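Side-chain contacts in archeaosine synthase QueF-Like (Pyrobaculum calidifontis, PDB 5K0P), which catalyses the last step of archaeosine biosynthesis, converting the nitrile of preQ0-modified tRNA to a formamidine with free ammonium: residues D68-E71 / K72-A76; A41-A44 / I45-K49; M51-S54 / Y55-R58. All coordinates share one frame; numbering follows the deposited sequence.

All three contacts are local and follow the two helices beside the antiparallel sheet of this tunnel-fold subunit. Contact 1 lies within helix 62-77; contacts 2 and 3 are at the beginning and end of helix 45-53. All are partly buried; contacts 1 and 2 include exposed residues, whereas those touching in contact 3 are buried or partly exposed. In contact 1 backbone bonds dominate and leucines and valine face the sheet. Contact 2 has leucine and phenylalanine inside and a water on its exposed side; contact 3 turns the chain through two beta turns, a tyrosine ring packed inside and waters bridging polar groups. Tyr55 OH bonds to Asp68 OD2, joining contacts 3 and 1; Leu43 touches Val73, Ala76 and Met51.

Contact 1: residues D68-E71 / K72-A76; sequences DLLE and KVKAA
Asp68 and Lys72 sit one turn apart on helix 62-77, and their side chains meet through carbon before charge: Asp68 OD2 lies 3.1 Å from Lys72 CE, whereas Lys72 NZ stays 4.3 Å from OD2, beyond a salt bridge. OD2 is satisfied by the hydroxyl of Tyr55, and Lys72 NZ makes a weak hydrogen bond to Ser54 OG. Asp68 chi1, at -169°, sets CG beside the carbonyl carbon, and OD2 reaches Lys72 CE from there.

The backbone polar atoms pair in regular i to i+4 fashion. Lys72 N donates to Asp68 O at 2.9 Å, Lys74 N to Leu70 O at 2.8 Å, and Val73 and Ala75 bond likewise to Leu69 and Glu71. On the buried face Leu69 and Leu70 reach Val84 of strand 81-90 and Val73 reaches Val82, so branched apolar residues suit these places.

Leu70 and Lys74 run side by side, with Leu70 CD2 3.6 Å from Lys74 CD. The lysine bends at chi3 and chi4 and ends on Ser101 OG of strand 93-102. Glu71 OE2 lies 3.9 Å from Lys74 CD but 5.3 Å from NZ. Opposite charges therefore probably attract only diffusely along this helix, while the hydrogen bonds of Asp68 and Lys74, with a weak one from Lys72, tie it to neighbouring elements.

Contact 2: residues A41-A44 / I45-K49; sequences AVLA and IEEFK
Leu43 drives its CD2 methyl against Phe48 CB at 3.7 Å, the two side chains crossing at about a right angle. This is the close-packed side of the contact. Leu43 CG stands anti to the backbone N (chi1 180°), which carries the branch toward the first turn of the helix; its other methyl, CD1, rests 4.0 Å from Glu47 CD. Beyond the leucine lie Ala76 and Val77 of helix 62-77, and the Phe48 side chain packs on Leu13, Thr15 and Val34 of the sheet, so both places suit bulky apolar residues. Trimming Leu43 to an alanine would probably open a gap between Phe48 CB and helix 62-77 and leave the Glu47 side chain without the methyl beside it.

Ala44 occupies the N-cap of helix 45-53, and its carbonyl oxygen receives Phe48 N at 2.9 Å in a nearly straight bond, 171° at the hydrogen. Residues Leu43 to Glu46 bind substrate in a site shared by two adjacent subunits of the decamer. Ala44 serves the helix end through its backbone, so the place asks nothing polar of the side chain; its CB lies 3.9 Å from Glu46 OE1, while Glu46 OE2 is hydrogen-bonded to Tyr90 OH of a second subunit.

The exposed flank is looser. Glu47 is extended beyond CG, and its OE1 accepts a hydrogen bond from a water at 2.7 Å. That same water accepts from Ala44 N at 2.9 Å, bridging the amide just ahead of the helix to a carboxylate in its first turn.

Contact 3: residues M51-S54 / Y55-R58; sequences MVDS and YRGR
Two overlapping beta turns, a type I from Asp53 to Arg56 and a type II from Tyr55 to Arg58, lead the chain out of helix 45-53 toward helix 62-77. The first is closed by Arg56 N donating to Asp53 O at 3.1 Å, from above the carbonyl plane. Gly57, the third residue of the second turn, has a positive phi (74°), a conformation glycine adopts easily.

Tyr55 carries most of the side-chain contact. Its ring has Val52 O at its edge, 3.3 Å from CD2, and Ser54 OG lies over the ring centre on one face. Packed on Leu65 and Leu69, the Tyr55 side chain suits a buried place, while its hydroxyl bonds to Asp68 of helix 62-77.

Ser54 OG stands between its backbone N and carbonyl carbon (chi1 67°), which turns it back to donate to Met51 O; that oxygen also accepts from Ser54 N, so two donors grip it.

Toward a third subunit, Asp53 OD2 makes a salt bridge to Lys49 NZ, and a water links Asp53 OD1 to Arg56 NH1, meeting the guanidinium in its plane. Another water gives a hydrogen to Ser54 OG at 3.0 Å and accepts one from Arg58 NH1 at 2.8 Å.

Contact 1: residues D68-E71 / K72-A76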
# COMPACT_ATOMS: atom_id res chain seq x y z
N ASP A 68 31.11 6.98 9.87
CA ASP A 68 32.22 6.98 8.91
C ASP A 68 31.79 7.58 7.57
O ASP A 68 32.51 8.38 6.99
CB ASP A 68 32.76 5.56 8.72
CG ASP A 68 34.03 5.56 7.96
OD1 ASP A 68 35.02 6.11 8.47
OD2 ASP A 68 34.03 5.06 6.86
N LEU A 69 30.61 7.20 7.10
CA LEU A 69 30.09 7.69 5.83
C LEU A 69 29.80 9.20 5.95
O LEU A 69 30.06 9.93 5.03
CB LEU A 69 28.84 6.86 5.39
CG LEU A 69 28.17 7.25 4.04
CD1 LEU A 69 29.19 7.18 2.90
CD2 LEU A 69 26.98 6.34 3.69
N LEU A 70 29.29 9.67 7.08
CA LEU A 70 29.14 11.14 7.33
C LEU A 70 30.40 11.90 7.17
O LEU A 70 30.44 13.00 6.52
CB LEU A 70 28.58 11.37 8.72
CG LEU A 70 28.28 12.84 9.00
CD1 LEU A 70 26.86 13.09 9.41
CD2 LEU A 70 29.17 13.33 10.10
N GLU A 71 31.46 11.28 7.73
CA GLU A 71 32.79 11.88 7.69
C GLU A 71 33.29 11.85 6.27
O GLU A 71 33.87 12.87 5.87
CB GLU A 71 33.78 11.28 8.69
CG GLU A 71 33.56 11.76 10.14
CD GLU A 71 33.52 13.34 10.32
OE1 GLU A 71 34.33 14.16 9.78
OE2 GLU A 71 32.62 13.79 11.06
N LYS A 72 33.00 10.79 5.49
CA LYS A 72 33.36 10.79 4.08
C LYS A 72 32.72 11.90 3.28
O LYS A 72 33.39 12.57 2.44
CB LYS A 72 33.02 9.48 3.42
CG LYS A 72 34.09 8.48 3.71
CD LYS A 72 33.56 7.08 3.63
CE LYS A 72 34.64 6.09 3.97
NZ LYS A 72 35.06 5.54 2.70
N VAL A 73 31.42 12.10 3.52
CA VAL A 73 30.66 13.10 2.78
C VAL A 73 31.10 14.51 3.20
O VAL A 73 31.24 15.37 2.36
CB VAL A 73 29.14 12.94 2.94
CG1 VAL A 73 28.40 14.09 2.21
CG2 VAL A 73 28.71 11.59 2.41
N LYS A 74 31.35 14.72 4.47
CA LYS A 74 31.77 16.04 4.89
C LYS A 74 33.11 16.36 4.29
O LYS A 74 33.35 17.52 3.90
CB LYS A 74 31.92 16.15 6.39
CG LYS A 74 30.62 16.41 7.10
CD LYS A 74 30.76 16.22 8.59
CE LYS A 74 31.67 17.25 9.27
NZ LYS A 74 30.88 18.50 9.31
N ALA A 75 33.99 15.36 4.21
CA ALA A 75 35.30 15.62 3.66
C ALA A 75 35.27 15.92 2.16
O ALA A 75 36.01 16.80 1.71
CB ALA A 75 36.29 14.48 3.98
N ALA A 76 34.42 15.22 1.40
CA ALA A 76 34.27 15.47 -0.01
C ALA A 76 33.65 16.84 -0.36
O ALA A 76 34.10 17.45 -1.30
CB ALA A 76 33.45 14.37 -0.67

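Contact 2: residues A41-A44 / I45-K49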
# COMPACT_ATOMS: atom_id res chain seq x y z
N ALA A 41 29.55 22.70 -3.87
CA ALA A 41 29.90 21.43 -4.44
C ALA A 41 28.76 20.46 -4.16
O ALA A 41 28.26 20.32 -2.99
CB ALA A 41 31.22 20.92 -3.88
N VAL A 42 28.33 19.85 -5.25
CA VAL A 42 27.42 18.73 -5.26
C VAL A 42 28.26 17.46 -5.30
O VAL A 42 29.22 17.35 -6.08
CB VAL A 42 26.44 18.78 -6.46
CG1 VAL A 42 25.76 17.43 -6.69
CG2 VAL A 42 25.44 19.88 -6.18
N LEU A 43 27.90 16.52 -4.43
CA LEU A 43 28.52 15.19 -4.41
C LEU A 43 28.06 14.38 -5.66
O LEU A 43 26.87 14.14 -5.84
CB LEU A 43 28.16 14.47 -3.13
CG LEU A 43 28.76 13.06 -2.99
CD1 LEU A 43 30.28 13.20 -2.97
CD2 LEU A 43 28.31 12.33 -1.75
N ALA A 44 29.01 14.00 -6.52
CA ALA A 44 28.67 13.22 -7.71
C ALA A 44 28.09 11.91 -7.25
O ALA A 44 28.58 11.31 -6.29
CB ALA A 44 29.90 12.94 -8.60
N ILE A 45 27.06 11.45 -7.96
CA ILE A 45 26.41 10.25 -7.55
C ILE A 45 27.38 9.10 -7.59
O ILE A 45 27.32 8.19 -6.77
CB ILE A 45 25.25 9.92 -8.46
CG1 ILE A 45 24.22 11.04 -8.49
CG2 ILE A 45 24.58 8.65 -7.99
CD1 ILE A 45 23.78 11.44 -7.11
N GLU A 46 28.25 9.14 -8.56
CA GLU A 46 29.21 8.04 -8.81
C GLU A 46 30.11 8.01 -7.62
O GLU A 46 30.42 6.93 -7.19
CB GLU A 46 30.04 8.23 -10.11
CG GLU A 46 29.27 8.19 -11.43
CD GLU A 46 28.65 9.55 -11.92
OE1 GLU A 46 28.21 10.45 -11.10
OE2 GLU A 46 28.54 9.70 -13.19
N GLU A 47 30.50 9.17 -7.07
CA GLU A 47 31.40 9.24 -5.90
C GLU A 47 30.68 8.74 -4.67
O GLU A 47 31.24 7.94 -3.91
CB GLU A 47 31.95 10.63 -5.71
CG GLU A 47 33.14 10.64 -4.77
CD GLU A 47 33.76 12.03 -4.44
OE1 GLU A 47 33.55 13.06 -5.13
OE2 GLU A 47 34.52 12.08 -3.45
N PHE A 48 29.42 9.16 -4.49
CA PHE A 48 28.60 8.56 -3.44
C PHE A 48 28.50 6.98 -3.45
O PHE A 48 28.74 6.33 -2.43
CB PHE A 48 27.19 9.20 -3.41
CG PHE A 48 26.28 8.54 -2.46
CD1 PHE A 48 26.50 8.66 -1.05
CD2 PHE A 48 25.21 7.76 -2.91
CE1 PHE A 48 25.63 8.07 -0.16
CE2 PHE A 48 24.36 7.20 -1.98
CZ PHE A 48 24.56 7.36 -0.62
N LYS A 49 28.15 6.41 -4.61
CA LYS A 49 28.06 4.99 -4.72
C LYS A 49 29.43 4.28 -4.41
O LYS A 49 29.47 3.25 -3.79
CB LYS A 49 27.67 4.64 -6.09
CG LYS A 49 27.73 3.16 -6.31
CD LYS A 49 27.12 2.85 -7.64
CE LYS A 49 26.42 1.48 -7.70
NZ LYS A 49 27.18 0.32 -7.22
O HOH W 1 31.79 14.66 -6.31

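Contact 3: residues M51-S54 / Y55-R58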
# COMPACT_ATOMS: atom_id res chain seq x y z
N MET A 51 31.68 5.43 -2.26
CA MET A 51 31.78 5.52 -0.78
C MET A 51 31.00 4.38 -0.14
O MET A 51 31.51 3.66 0.71
CB MET A 51 31.23 6.84 -0.28
CG MET A 51 32.05 8.09 -0.62
SD MET A 51 31.16 9.54 -0.02
CE MET A 51 32.32 10.79 -0.54
N VAL A 52 29.79 4.14 -0.62
CA VAL A 52 28.95 3.16 -0.03
C VAL A 52 29.54 1.74 -0.33
O VAL A 52 29.55 0.93 0.57
CB VAL A 52 27.50 3.22 -0.56
CG1 VAL A 52 26.68 2.07 -0.07
CG2 VAL A 52 26.83 4.54 -0.11
N ASP A 53 29.92 1.48 -1.58
CA ASP A 53 30.50 0.18 -1.92
C ASP A 53 31.83 -0.07 -1.22
O ASP A 53 32.25 -1.19 -1.16
CB ASP A 53 30.70 0.02 -3.43
CG ASP A 53 29.38 -0.13 -4.16
OD1 ASP A 53 28.39 -0.44 -3.51
OD2 ASP A 53 29.27 0.11 -5.36
N SER A 54 32.49 0.97 -0.70
CA SER A 54 33.77 0.73 -0.05
C SER A 54 33.67 -0.22 1.11
O SER A 54 34.68 -0.78 1.49
CB SER A 54 34.43 2.04 0.42
OG SER A 54 33.69 2.66 1.46
N TYR A 55 32.49 -0.35 1.70
CA TYR A 55 32.30 -1.16 2.92
C TYR A 55 32.11 -2.67 2.63
O TYR A 55 32.09 -3.50 3.55
CB TYR A 55 31.11 -0.61 3.76
CG TYR A 55 31.30 0.81 4.21
CD1 TYR A 55 32.16 1.12 5.22
CD2 TYR A 55 30.57 1.87 3.61
CE1 TYR A 55 32.38 2.46 5.58
CE2 TYR A 55 30.81 3.17 3.93
CZ TYR A 55 31.68 3.50 4.94
OH TYR A 55 31.86 4.85 5.28
N ARG A 56 31.96 -3.02 1.36
CA ARG A 56 31.76 -4.42 0.98
C ARG A 56 33.01 -5.15 1.47
O ARG A 56 34.11 -4.69 1.31
CB ARG A 56 31.67 -4.59 -0.53
CG ARG A 56 30.37 -4.09 -1.21
CD ARG A 56 30.45 -4.14 -2.73
NE ARG A 56 30.22 -5.49 -3.18
CZ ARG A 56 29.08 -6.15 -3.11
NH1 ARG A 56 27.99 -5.55 -2.67
NH2 ARG A 56 29.02 -7.43 -3.55
N GLY A 57 32.80 -6.25 2.12
CA GLY A 57 33.89 -7.00 2.71
C GLY A 57 34.54 -6.44 3.94
O GLY A 57 35.41 -7.10 4.45
N ARG A 58 34.10 -5.28 4.44
CA ARG A 58 34.75 -4.65 5.58
C ARG A 58 33.93 -4.94 6.84
O ARG A 58 32.69 -4.85 6.87
CB ARG A 58 34.89 -3.15 5.32
CG ARG A 58 35.57 -2.37 6.46
CD ARG A 58 35.82 -0.86 6.13
NE ARG A 58 36.01 -0.07 7.36
CZ ARG A 58 36.14 1.25 7.45
NH1 ARG A 58 36.03 2.03 6.39
NH2 ARG A 58 36.34 1.83 8.64
O HOH W 2 27.74 -2.67 -1.80
O HOH W 3 35.82 -3.26 -0.25
O HOH W 4 35.41 1.67 3.69